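Local coordinates for putative hemin storage protein (Bordetella bronchiseptica, PDB 6AU1), which cleaves deacetylated poly-β-1,6-N-acetylglucosamine, a biofilm exopolysaccharide, through the glycoside hydrolase domain of PgaB (BpsB) that makes up this chain, at residues 94-99 with 141-145; 167-171 with 188-192; 232-236 with 250-256; 310-314 with 343-349. One frame throughout, in Å; residues are numbered along the deposited sequence.

Contact 1: 94-99 with 141-145; sequences LPVLTF and ISEIY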
loop_
_atom_site.group_PDB
_atom_site.type_symbol
_atom_site.label_atom_id
_atom_site.label_comp_id
_atom_site.label_asym_id
_atom_site.label_seq_id
_atom_site.Cartn_x
_atom_site.Cartn_y
_atom_site.Cartn_z
ATOM N N LEU A 94 3.474 -4.423 3.024
ATOM C CA LEU A 94 4.661 -4.872 2.293
ATOM C C LEU A 94 4.526 -4.481 0.821
ATOM O O LEU A 94 3.417 -4.421 0.315
ATOM C CB LEU A 94 4.810 -6.396 2.439
ATOM C CG LEU A 94 6.153 -7.109 2.285
ATOM C CD1 LEU A 94 7.203 -6.540 3.248
ATOM C CD2 LEU A 94 5.971 -8.618 2.477
ATOM N N PRO A 95 5.651 -4.234 0.141
ATOM C CA PRO A 95 5.587 -3.996 -1.307
ATOM C C PRO A 95 5.073 -5.218 -2.044
ATOM O O PRO A 95 5.201 -6.342 -1.569
ATOM C CB PRO A 95 7.047 -3.724 -1.691
ATOM C CG PRO A 95 7.726 -3.323 -0.405
ATOM C CD PRO A 95 7.031 -4.159 0.647
ATOM N N VAL A 96 4.498 -4.990 -3.214
ATOM C CA VAL A 96 4.101 -6.073 -4.085
ATOM C C VAL A 96 5.264 -6.452 -5.007
ATOM O O VAL A 96 5.475 -7.631 -5.309
ATOM C CB VAL A 96 2.871 -5.675 -4.918
ATOM C CG1 VAL A 96 2.428 -6.842 -5.819
ATOM C CG2 VAL A 96 1.717 -5.232 -3.991
ATOM N N LEU A 97 5.997 -5.437 -5.469
ATOM C CA LEU A 97 7.018 -5.607 -6.511
ATOM C C LEU A 97 8.402 -5.073 -6.153
ATOM O O LEU A 97 9.413 -5.620 -6.617
ATOM C CB LEU A 97 6.580 -4.905 -7.803
ATOM C CG LEU A 97 5.237 -5.294 -8.408
ATOM C CD1 LEU A 97 5.050 -4.457 -9.669
ATOM C CD2 LEU A 97 5.191 -6.791 -8.710
ATOM N N THR A 98 8.467 -3.994 -5.368
ATOM C CA THR A 98 9.759 -3.320 -5.152
ATOM C C THR A 98 10.600 -3.994 -4.066
ATOM O O THR A 98 10.460 -3.692 -2.879
ATOM C CB THR A 98 9.600 -1.828 -4.773
ATOM O OG1 THR A 98 8.839 -1.700 -3.559
ATOM C CG2 THR A 98 8.927 -1.039 -5.895
ATOM N N PHE A 99 11.448 -4.918 -4.500
ATOM C CA PHE A 99 12.453 -5.537 -3.647
ATOM C C PHE A 99 13.772 -5.481 -4.376
ATOM O O PHE A 99 13.927 -6.118 -5.418
ATOM C CB PHE A 99 12.074 -6.980 -3.313
ATOM C CG PHE A 99 10.767 -7.097 -2.600
ATOM C CD1 PHE A 99 10.707 -6.959 -1.213
ATOM C CD2 PHE A 99 9.591 -7.314 -3.312
ATOM C CE1 PHE A 99 9.482 -7.049 -0.546
ATOM C CE2 PHE A 99 8.370 -7.408 -2.657
ATOM C CZ PHE A 99 8.317 -7.277 -1.266
ATOM N N ILE A 141 9.607 -12.998 -4.912
ATOM C CA ILE A 141 8.613 -12.232 -4.158
ATOM C C ILE A 141 7.746 -13.176 -3.325
ATOM O O ILE A 141 7.456 -12.918 -2.155
ATOM C CB ILE A 141 7.722 -11.384 -5.087
ATOM C CG1 ILE A 141 8.571 -10.316 -5.786
ATOM C CG2 ILE A 141 6.608 -10.718 -4.294
ATOM C CD1 ILE A 141 7.843 -9.639 -6.963
ATOM N N SER A 142 7.329 -14.272 -3.941
ATOM C CA SER A 142 6.532 -15.276 -3.237
ATOM C C SER A 142 7.239 -15.783 -1.981
ATOM O O SER A 142 6.609 -15.992 -0.934
ATOM C CB SER A 142 6.217 -16.434 -4.178
ATOM O OG SER A 142 5.403 -15.975 -5.253
ATOM N N GLU A 143 8.549 -15.973 -2.084
ATOM C CA GLU A 143 9.315 -16.517 -0.970
ATOM C C GLU A 143 9.515 -15.479 0.128
ATOM O O GLU A 143 9.563 -15.817 1.315
ATOM C CB GLU A 143 10.654 -17.059 -1.469
ATOM C CG GLU A 143 10.482 -18.396 -2.214
ATOM C CD GLU A 143 11.748 -18.887 -2.879
ATOM O OE1 GLU A 143 12.764 -18.170 -2.834
ATOM O OE2 GLU A 143 11.721 -19.996 -3.456
ATOM N N ILE A 144 9.616 -14.215 -0.262
ATOM C CA ILE A 144 9.703 -13.145 0.728
ATOM C C ILE A 144 8.407 -13.087 1.548
ATOM O O ILE A 144 8.448 -12.954 2.776
ATOM C CB ILE A 144 10.005 -11.780 0.050
ATOM C CG1 ILE A 144 11.425 -11.806 -0.536
ATOM C CG2 ILE A 144 9.872 -10.623 1.052
ATOM C CD1 ILE A 144 11.739 -10.608 -1.441
ATOM N N TYR A 145 7.265 -13.213 0.875
ATOM C CA TYR A 145 5.980 -13.248 1.574
ATOM C C TYR A 145 5.866 -14.488 2.455
ATOM O O TYR A 145 5.333 -14.413 3.566
ATOM C CB TYR A 145 4.818 -13.185 0.573
ATOM C CG TYR A 145 4.397 -11.764 0.240
ATOM C CD1 TYR A 145 5.136 -10.981 -0.643
ATOM C CD2 TYR A 145 3.256 -11.211 0.805
ATOM C CE1 TYR A 145 4.743 -9.667 -0.946
ATOM C CE2 TYR A 145 2.862 -9.912 0.519
ATOM C CZ TYR A 145 3.603 -9.144 -0.350
ATOM O OH TYR A 145 3.182 -7.852 -0.618
#

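Contact 2: 167-171 with 188-192; sequences DTEDS and IAAIR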
loop_
_atom_site.group_PDB
_atom_site.type_symbol
_atom_site.label_atom_id
_atom_site.label_comp_id
_atom_site.label_asym_id
_atom_site.label_seq_id
_atom_site.Cartn_x
_atom_site.Cartn_y
_atom_site.Cartn_z
ATOM N N ASP A 167 1.257 3.058 -19.059
ATOM C CA ASP A 167 0.801 2.581 -20.363
ATOM C C ASP A 167 1.967 2.327 -21.327
ATOM O O ASP A 167 1.752 2.114 -22.516
ATOM C CB ASP A 167 -0.212 3.566 -20.970
ATOM C CG ASP A 167 0.309 4.993 -21.041
ATOM O OD1 ASP A 167 1.432 5.262 -20.565
ATOM O OD2 ASP A 167 -0.432 5.856 -21.562
ATOM N N THR A 168 3.191 2.318 -20.797
ATOM C CA THR A 168 4.379 1.912 -21.560
ATOM C C THR A 168 5.028 0.665 -20.958
ATOM O O THR A 168 6.109 0.239 -21.394
ATOM C CB THR A 168 5.444 3.040 -21.617
ATOM O OG1 THR A 168 6.004 3.236 -20.309
ATOM C CG2 THR A 168 4.822 4.338 -22.115
ATOM N N GLU A 169 4.367 0.094 -19.945
ATOM C CA GLU A 169 4.904 -1.019 -19.161
ATOM C C GLU A 169 3.899 -2.169 -19.114
ATOM O O GLU A 169 2.719 -1.948 -19.369
ATOM C CB GLU A 169 5.198 -0.557 -17.726
ATOM C CG GLU A 169 6.239 0.551 -17.615
ATOM C CD GLU A 169 6.291 1.156 -16.215
ATOM O OE1 GLU A 169 7.368 1.658 -15.830
ATOM O OE2 GLU A 169 5.266 1.125 -15.500
ATOM N N ASP A 170 4.309 -3.394 -18.790
ATOM C CA ASP A 170 5.678 -3.885 -18.680
ATOM C C ASP A 170 6.119 -4.316 -20.088
ATOM O O ASP A 170 5.413 -5.082 -20.741
ATOM C CB ASP A 170 5.683 -5.052 -17.674
ATOM C CG ASP A 170 7.056 -5.608 -17.392
ATOM O OD1 ASP A 170 8.015 -5.326 -18.135
ATOM O OD2 ASP A 170 7.153 -6.357 -16.399
ATOM N N SER A 171 7.259 -3.809 -20.561
ATOM C CA SER A 171 7.722 -4.090 -21.926
ATOM C C SER A 171 8.794 -5.184 -21.996
ATOM O O SER A 171 9.370 -5.447 -23.061
ATOM C CB SER A 171 8.258 -2.806 -22.573
ATOM O OG SER A 171 9.387 -2.323 -21.859
ATOM N N ILE A 188 3.967 -3.491 -27.792
ATOM C CA ILE A 188 3.233 -2.452 -27.084
ATOM C C ILE A 188 2.847 -1.291 -28.008
ATOM O O ILE A 188 1.769 -0.714 -27.864
ATOM C CB ILE A 188 4.041 -1.972 -25.871
ATOM C CG1 ILE A 188 3.988 -3.073 -24.803
ATOM C CG2 ILE A 188 3.472 -0.668 -25.304
ATOM C CD1 ILE A 188 4.850 -2.823 -23.600
ATOM N N ALA A 189 3.687 -0.960 -28.985
ATOM C CA ALA A 189 3.287 0.075 -29.942
ATOM C C ALA A 189 1.998 -0.317 -30.673
ATOM O O ALA A 189 1.091 0.506 -30.847
ATOM C CB ALA A 189 4.406 0.349 -30.941
ATOM N N ALA A 190 1.912 -1.577 -31.093
ATOM C CA ALA A 190 0.735 -2.061 -31.810
ATOM C C ALA A 190 -0.506 -2.075 -30.910
ATOM O O ALA A 190 -1.612 -1.738 -31.343
ATOM C CB ALA A 190 1.001 -3.451 -32.380
ATOM N N ILE A 191 -0.320 -2.472 -29.658
ATOM C CA ILE A 191 -1.409 -2.455 -28.697
ATOM C C ILE A 191 -1.921 -1.029 -28.487
ATOM O O ILE A 191 -3.121 -0.775 -28.564
ATOM C CB ILE A 191 -0.965 -3.053 -27.349
ATOM C CG1 ILE A 191 -0.706 -4.555 -27.502
ATOM C CG2 ILE A 191 -2.002 -2.772 -26.289
ATOM C CD1 ILE A 191 -0.049 -5.191 -26.275
ATOM N N ARG A 192 -1.004 -0.099 -28.231
ATOM C CA ARG A 192 -1.388 1.275 -27.900
ATOM C C ARG A 192 -2.075 1.995 -29.061
ATOM O O ARG A 192 -2.887 2.887 -28.837
ATOM C CB ARG A 192 -0.166 2.086 -27.460
ATOM C CG ARG A 192 0.384 1.704 -26.071
ATOM C CD ARG A 192 -0.479 2.265 -24.941
ATOM N NE ARG A 192 -0.718 3.700 -25.089
ATOM C CZ ARG A 192 0.174 4.649 -24.817
ATOM N NH1 ARG A 192 1.386 4.332 -24.373
ATOM N NH2 ARG A 192 -0.148 5.924 -24.994
#

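Contact 3: 232-236 with 250-256; sequences ARNLY and GQSLPEF. With EDO (1,2-ethanediol), chain G.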
loop_
_atom_site.group_PDB
_atom_site.type_symbol
_atom_site.label_atom_id
_atom_site.label_comp_id
_atom_site.label_asym_id
_atom_site.label_seq_id
_atom_site.Cartn_x
_atom_site.Cartn_y
_atom_site.Cartn_z
ATOM N N ALA A 232 -6.025 -5.889 2.197
ATOM C CA ALA A 232 -6.331 -4.559 1.685
ATOM C C ALA A 232 -5.271 -4.181 0.667
ATOM O O ALA A 232 -4.171 -4.747 0.677
ATOM C CB ALA A 232 -6.378 -3.533 2.817
ATOM N N ARG A 233 -5.587 -3.241 -0.211
ATOM C CA ARG A 233 -4.567 -2.732 -1.132
ATOM C C ARG A 233 -4.715 -1.225 -1.285
ATOM O O ARG A 233 -5.830 -0.718 -1.356
ATOM C CB ARG A 233 -4.666 -3.429 -2.496
ATOM C CG ARG A 233 -3.593 -2.949 -3.517
ATOM C CD ARG A 233 -3.526 -3.866 -4.741
ATOM N NE ARG A 233 -2.776 -3.242 -5.835
ATOM C CZ ARG A 233 -2.857 -3.629 -7.106
ATOM N NH1 ARG A 233 -3.627 -4.665 -7.444
ATOM N NH2 ARG A 233 -2.180 -2.965 -8.041
ATOM N N ASN A 234 -3.590 -0.510 -1.315
ATOM C CA ASN A 234 -3.602 0.926 -1.588
ATOM C C ASN A 234 -4.041 1.226 -3.015
ATOM O O ASN A 234 -3.534 0.626 -3.977
ATOM C CB ASN A 234 -2.213 1.550 -1.379
ATOM C CG ASN A 234 -1.840 1.702 0.077
ATOM O OD1 ASN A 234 -0.731 1.363 0.461
ATOM N ND2 ASN A 234 -2.746 2.256 0.886
ATOM N N LEU A 235 -4.959 2.177 -3.140
ATOM C CA LEU A 235 -5.468 2.626 -4.433
ATOM C C LEU A 235 -5.251 4.129 -4.551
ATOM O O LEU A 235 -5.607 4.889 -3.640
ATOM C CB LEU A 235 -6.965 2.292 -4.565
ATOM C CG LEU A 235 -7.720 2.823 -5.788
ATOM C CD1 LEU A 235 -7.126 2.268 -7.088
ATOM C CD2 LEU A 235 -9.189 2.459 -5.675
ATOM N N TYR A 236 -4.665 4.549 -5.665
ATOM C CA TYR A 236 -4.508 5.973 -5.950
ATOM C C TYR A 236 -5.849 6.631 -6.294
ATOM O O TYR A 236 -6.747 5.986 -6.827
ATOM C CB TYR A 236 -3.533 6.170 -7.105
ATOM C CG TYR A 236 -2.081 6.106 -6.705
ATOM C CD1 TYR A 236 -1.446 7.216 -6.151
ATOM C CD2 TYR A 236 -1.336 4.944 -6.886
ATOM C CE1 TYR A 236 -0.108 7.168 -5.783
ATOM C CE2 TYR A 236 0.009 4.891 -6.523
ATOM C CZ TYR A 236 0.609 6.003 -5.974
ATOM O OH TYR A 236 1.939 5.960 -5.613
ATOM N N GLY A 250 -2.627 1.012 -13.753
ATOM C CA GLY A 250 -2.688 -0.423 -13.513
ATOM C C GLY A 250 -3.474 -0.740 -12.247
ATOM O O GLY A 250 -3.277 -1.788 -11.621
ATOM N N GLN A 251 -4.370 0.173 -11.880
ATOM C CA GLN A 251 -5.257 0.009 -10.725
ATOM C C GLN A 251 -6.663 0.438 -11.116
ATOM O O GLN A 251 -6.824 1.236 -12.028
ATOM C CB GLN A 251 -4.783 0.843 -9.537
ATOM C CG GLN A 251 -3.338 0.615 -9.112
ATOM C CD GLN A 251 -2.986 1.419 -7.881
ATOM O OE1 GLN A 251 -3.655 2.392 -7.555
ATOM N NE2 GLN A 251 -1.929 1.014 -7.185
ATOM N N SER A 252 -7.671 -0.063 -10.404
ATOM C CA SER A 252 -9.075 0.157 -10.767
ATOM C C SER A 252 -9.957 0.001 -9.539
ATOM O O SER A 252 -9.797 -0.959 -8.805
ATOM C CB SER A 252 -9.516 -0.840 -11.845
ATOM O OG SER A 252 -10.917 -0.953 -11.899
ATOM N N LEU A 253 -10.891 0.923 -9.316
ATOM C CA LEU A 253 -11.748 0.810 -8.137
ATOM C C LEU A 253 -12.706 -0.387 -8.228
ATOM O O LEU A 253 -12.782 -1.168 -7.280
ATOM C CB LEU A 253 -12.528 2.107 -7.896
ATOM C CG LEU A 253 -13.522 2.061 -6.734
ATOM C CD1 LEU A 253 -12.825 1.658 -5.424
ATOM C CD2 LEU A 253 -14.213 3.404 -6.586
ATOM N N PRO A 254 -13.425 -0.557 -9.359
ATOM C CA PRO A 254 -14.337 -1.712 -9.419
ATOM C C PRO A 254 -13.642 -3.060 -9.239
ATOM O O PRO A 254 -14.167 -3.935 -8.540
ATOM C CB PRO A 254 -14.931 -1.619 -10.831
ATOM C CG PRO A 254 -14.788 -0.212 -11.213
ATOM C CD PRO A 254 -13.557 0.298 -10.556
ATOM N N GLU A 255 -12.484 -3.224 -9.873
ATOM C CA GLU A 255 -11.756 -4.482 -9.797
ATOM C C GLU A 255 -11.188 -4.696 -8.392
ATOM O O GLU A 255 -11.156 -5.825 -7.905
ATOM C CB GLU A 255 -10.632 -4.524 -10.834
ATOM C CG GLU A 255 -11.133 -4.536 -12.281
ATOM C CD GLU A 255 -11.977 -5.758 -12.593
ATOM O OE1 GLU A 255 -11.625 -6.862 -12.128
ATOM O OE2 GLU A 255 -12.998 -5.616 -13.299
ATOM N N PHE A 256 -10.741 -3.621 -7.752
ATOM C CA PHE A 256 -10.231 -3.724 -6.380
ATOM C C PHE A 256 -11.352 -4.133 -5.444
ATOM O O PHE A 256 -11.164 -4.981 -4.561
ATOM C CB PHE A 256 -9.623 -2.403 -5.890
ATOM C CG PHE A 256 -8.167 -2.200 -6.265
ATOM C CD1 PHE A 256 -7.655 -2.685 -7.460
ATOM C CD2 PHE A 256 -7.323 -1.502 -5.415
ATOM C CE1 PHE A 256 -6.306 -2.480 -7.794
ATOM C CE2 PHE A 256 -5.974 -1.303 -5.741
ATOM C CZ PHE A 256 -5.481 -1.781 -6.943
HETATM C C1 EDO G . 5.082 4.676 -5.180
HETATM O O1 EDO G . 5.064 3.449 -4.427
HETATM C C2 EDO G . 4.678 4.404 -6.627
HETATM O O2 EDO G . 3.285 4.074 -6.684
HETATM O O HOH W 1 -4.123 -4.038 -10.246
#

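Contact 4: 310-314 with 343-349; sequences KPIDT and HPDAEAL. With SO4 (sulfate ion), chain D.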
loop_
_atom_site.group_PDB
_atom_site.type_symbol
_atom_site.label_atom_id
_atom_site.label_comp_id
_atom_site.label_asym_id
_atom_site.label_seq_id
_atom_site.Cartn_x
_atom_site.Cartn_y
_atom_site.Cartn_z
ATOM N N LYS A 310 6.212 18.808 7.080
ATOM C CA LYS A 310 5.515 19.348 8.239
ATOM C C LYS A 310 4.267 18.545 8.558
ATOM O O LYS A 310 3.595 18.046 7.656
ATOM C CB LYS A 310 5.130 20.812 8.002
ATOM N N PRO A 311 3.943 18.422 9.851
ATOM C CA PRO A 311 2.662 17.807 10.203
ATOM C C PRO A 311 1.511 18.662 9.708
ATOM O O PRO A 311 1.644 19.877 9.604
ATOM C CB PRO A 311 2.689 17.763 11.737
ATOM C CG PRO A 311 3.681 18.806 12.131
ATOM C CD PRO A 311 4.706 18.850 11.036
ATOM N N ILE A 312 0.398 18.020 9.388
ATOM C CA ILE A 312 -0.820 18.740 9.050
ATOM C C ILE A 312 -1.570 18.994 10.340
ATOM O O ILE A 312 -1.652 18.098 11.176
ATOM C CB ILE A 312 -1.662 17.940 8.048
ATOM C CG1 ILE A 312 -0.927 17.915 6.699
ATOM C CG2 ILE A 312 -3.057 18.533 7.902
ATOM C CD1 ILE A 312 -1.558 17.033 5.673
ATOM N N ASP A 313 -2.061 20.220 10.527
ATOM C CA ASP A 313 -2.832 20.580 11.717
ATOM C C ASP A 313 -3.901 19.532 12.005
ATOM O O ASP A 313 -4.679 19.176 11.118
ATOM C CB ASP A 313 -3.482 21.951 11.547
ATOM C CG ASP A 313 -2.486 23.084 11.674
ATOM O OD1 ASP A 313 -2.904 24.254 11.566
ATOM O OD2 ASP A 313 -1.288 22.808 11.897
ATOM N N THR A 314 -3.919 19.026 13.234
ATOM C CA THR A 314 -4.839 17.950 13.594
ATOM C C THR A 314 -6.284 18.374 13.340
ATOM O O THR A 314 -7.126 17.550 12.969
ATOM C CB THR A 314 -4.663 17.524 15.065
ATOM O OG1 THR A 314 -3.336 17.019 15.260
ATOM C CG2 THR A 314 -5.656 16.432 15.443
ATOM N N HIS A 343 1.889 13.634 17.049
ATOM C CA HIS A 343 1.072 14.100 15.954
ATOM C C HIS A 343 0.587 12.953 15.070
ATOM O O HIS A 343 1.382 12.122 14.650
ATOM C CB HIS A 343 1.814 15.109 15.102
ATOM C CG HIS A 343 0.922 15.774 14.114
ATOM N ND1 HIS A 343 0.550 15.165 12.935
ATOM C CD2 HIS A 343 0.250 16.948 14.165
ATOM C CE1 HIS A 343 -0.281 15.956 12.282
ATOM N NE2 HIS A 343 -0.478 17.045 13.006
ATOM N N PRO A 344 -0.722 12.923 14.758
ATOM C CA PRO A 344 -1.712 13.931 15.158
ATOM C C PRO A 344 -2.030 13.889 16.648
ATOM O O PRO A 344 -1.660 12.942 17.341
ATOM C CB PRO A 344 -2.949 13.568 14.321
ATOM C CG PRO A 344 -2.791 12.116 13.998
ATOM C CD PRO A 344 -1.298 11.885 13.882
ATOM N N ASP A 345 -2.690 14.935 17.131
ATOM C CA ASP A 345 -3.068 15.047 18.532
ATOM C C ASP A 345 -4.117 13.985 18.865
ATOM O O ASP A 345 -5.254 14.047 18.387
ATOM C CB ASP A 345 -3.588 16.461 18.806
ATOM C CG ASP A 345 -3.986 16.689 20.265
ATOM O OD1 ASP A 345 -4.053 15.731 21.061
ATOM O OD2 ASP A 345 -4.252 17.853 20.604
ATOM N N ALA A 346 -3.716 13.011 19.676
ATOM C CA ALA A 346 -4.575 11.891 20.052
ATOM C C ALA A 346 -5.838 12.350 20.766
ATOM O O ALA A 346 -6.926 11.845 20.493
ATOM C CB ALA A 346 -3.807 10.911 20.928
ATOM N N GLU A 347 -5.687 13.301 21.682
ATOM C CA GLU A 347 -6.818 13.840 22.422
ATOM C C GLU A 347 -7.870 14.422 21.485
ATOM O O GLU A 347 -9.069 14.249 21.699
ATOM C CB GLU A 347 -6.351 14.910 23.416
ATOM N N ALA A 348 -7.417 15.104 20.439
ATOM C CA ALA A 348 -8.330 15.783 19.534
ATOM C C ALA A 348 -9.023 14.813 18.583
ATOM O O ALA A 348 -10.159 15.049 18.180
ATOM C CB ALA A 348 -7.592 16.847 18.752
ATOM N N LEU A 349 -8.337 13.728 18.223
ATOM C CA LEU A 349 -8.853 12.773 17.242
ATOM C C LEU A 349 -9.588 11.590 17.842
ATOM O O LEU A 349 -10.238 10.843 17.114
ATOM C CB LEU A 349 -7.723 12.216 16.377
ATOM C CG LEU A 349 -7.225 12.936 15.137
ATOM C CD1 LEU A 349 -6.467 11.935 14.261
ATOM C CD2 LEU A 349 -8.355 13.594 14.366
HETATM S S SO4 D . -1.788 19.945 16.370
HETATM O O1 SO4 D . -1.864 19.513 14.978
HETATM O O2 SO4 D . -2.946 20.774 16.691
HETATM O O3 SO4 D . -1.794 18.776 17.245
HETATM O O4 SO4 D . -0.552 20.692 16.584
#

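Contact 1: 94-99 with 141-145
Y145, I141 and F99 carry most of this buried contact between the chain leaving strand 89-94 and helix 135-151. The Y145 ring reaches across from the helix and ends in a short hydrogen bond, Y145 OH donating to P95 O at 2.7 Å, so a backbone carbonyl just past the strand is satisfied by a tyrosine tip. The L94 CD2 methyl sits over one face of that ring in a CH-pi contact, 3.7 Å from its centroid and almost on the ring normal. In the TIM barrel to which the family is assigned, 89-94 is one of the parallel barrel strands and 135-151 the helix outside it, so the contact packs a strand's C-terminal end and following loop against the helical layer. I141, one turn before Y145, fills the gap beside it: I141 CG2 is 3.4 Å from V96 O, and I141 CG1 is 4.0 Å from F99 CD2. F99 comes back toward the helix and receives I144 over one ring face, with F99 CD1 and I144 CD1 3.8 Å apart. F212 of helix 195-223 touches both V96 and I141, while D162 holds the backbone nitrogens of V96, L97 and T98.

Contact 2: 167-171 with 188-192
Polar contacts centre on R192, whose side chain folds back from helix 188-193 over the start of the 167-171 loop. R192 NH1 donates to the backbone carbonyl D167 O at 2.9 Å. The carboxylate of the same aspartate adds a salt bridge, D167 OD2 to R192 NH2 at 3.4 Å, but this oxygen lies over the guanidinium face, so the attraction is between charges without an N-H directed at it. T168 CG2 lies at the guanidinium edge, 4.1 Å from R192 NH1, while the T168 hydroxyl is hydrogen-bonded to S114. Apolar packing belongs to I188, one helical turn before R192. I188 CD1 enters the bend of the loop, 3.6 Å from S171 CB and 3.7 Å from D170 O. The peptide bond between E169 and D170 is cis; the CA-to-CB bond of D170 points away from the helix, and its carboxylate is hydrogen-bonded to S131. W201 of helix 195-223 touches both I188 and R192, and L176 of helix 173-181 also meets I188. The arrangement is that of an elaborated loop in a TIM barrel: the excursion after strand 156-159 carries short extra helices, and here one of them packs back on the loop's own earlier part.

Contact 3: 232-236 with 250-256
This is a buried strand-to-helix contact, in which the C-terminal half of strand 230-235 meets the turn before helix 253-259 and the helix's first turn. Its apolar part is L235 against F256 and L253: L235 CD1 lies over the F256 ring, 4.3 Å from the centroid in a CH-pi contact, and L235 CD2 is 3.7 Å from L253 CD1. Q251 joins the turn to the backbone of Y236, since Y236 N donates to Q251 OE1 at 3.0 Å in a nearly straight hydrogen bond. R233 extends beside F256, with R233 CZ 3.2 Å from F256 CZ, which lies over one face of the guanidinium. R233 NH1 reaches G250 O through water 1 (2.9 Å from R233 NH1, 2.8 Å from G250 O), while its NH2, like Q251 NE2, is hydrogen-bonded to A163 O. S252 is the N-cap of the helix, with a weak bond from E255 N to S252 OG at 3.4 Å. Y236 OH donates to O2 of a 1,2-ethanediol at 2.6 Å, which D161 also binds. Such packing is characteristic of a TIM barrel, where the C-terminal ends of the strands face the catalytic side; the diol, probably from crystallisation, occupies that end.

Contact 4: 310-314 with 343-349
Two hydrogen bonds join the entrance of helix 314-326 to that of helix 346-353, on the periphery of the TIM-barrel fold. In the better-shaped one, D345 N donates to T314 OG1 at 2.9 Å in a nearly straight line. The other, from H343 NE2 to I312 O, is modelled at a very short 2.4 Å, and the carbonyl position is less certain. The T314 hydroxyl in turn donates to O1 of a sulfate at 2.9 Å, and T314 N binds that same oxygen at 2.7 Å, so the ion, probably from the crystallisation liquor, sits at the start of helix 314-326, where D313 is the N-cap residue but makes no capping bond itself. D345 does cap its helix, though weakly, accepting at OD1 from E347 N (3.0 Å) and A348 N (3.5 Å). The cis peptide bond between H343 and P344 bends the chain here; P344 O is bound by R35 of helix 22-39. Outward from the polar centre, T314 CG2 packs against L349 CG at 3.8 Å and A348 CB at 3.9 Å, and L349 continues onto L317 and M321. At the other edge P311 CB stands over the imidazole face of H343, 3.3 Å from the ring centroid.

Overall arrangement
Contacts 1 and 3 are buried, and each joins the C-terminal end of a barrel strand to a following helix; their centres are about 18 Å apart and helix 195-223 touches both. Contact 2, farther from the chain's centre, packs a loop excursion against a short helix, and helix 195-223 reaches it too. Contact 4 lies on the opposite side of the centre from contacts 1 and 2. Contact 1 is mostly rings and aliphatic side chains with one tyrosine hydrogen bond, whereas contact 3 also buries an arginine and a glutamine. Contact 2 has a salt bridge from an exposed arginine; contact 4 is held by hydrogen bonds near two helix starts, where a sulfate, probably from crystallisation, also binds. Contacts 3 and 4 both reach the same sheet, contact 4 by the short antiparallel strand 310-311.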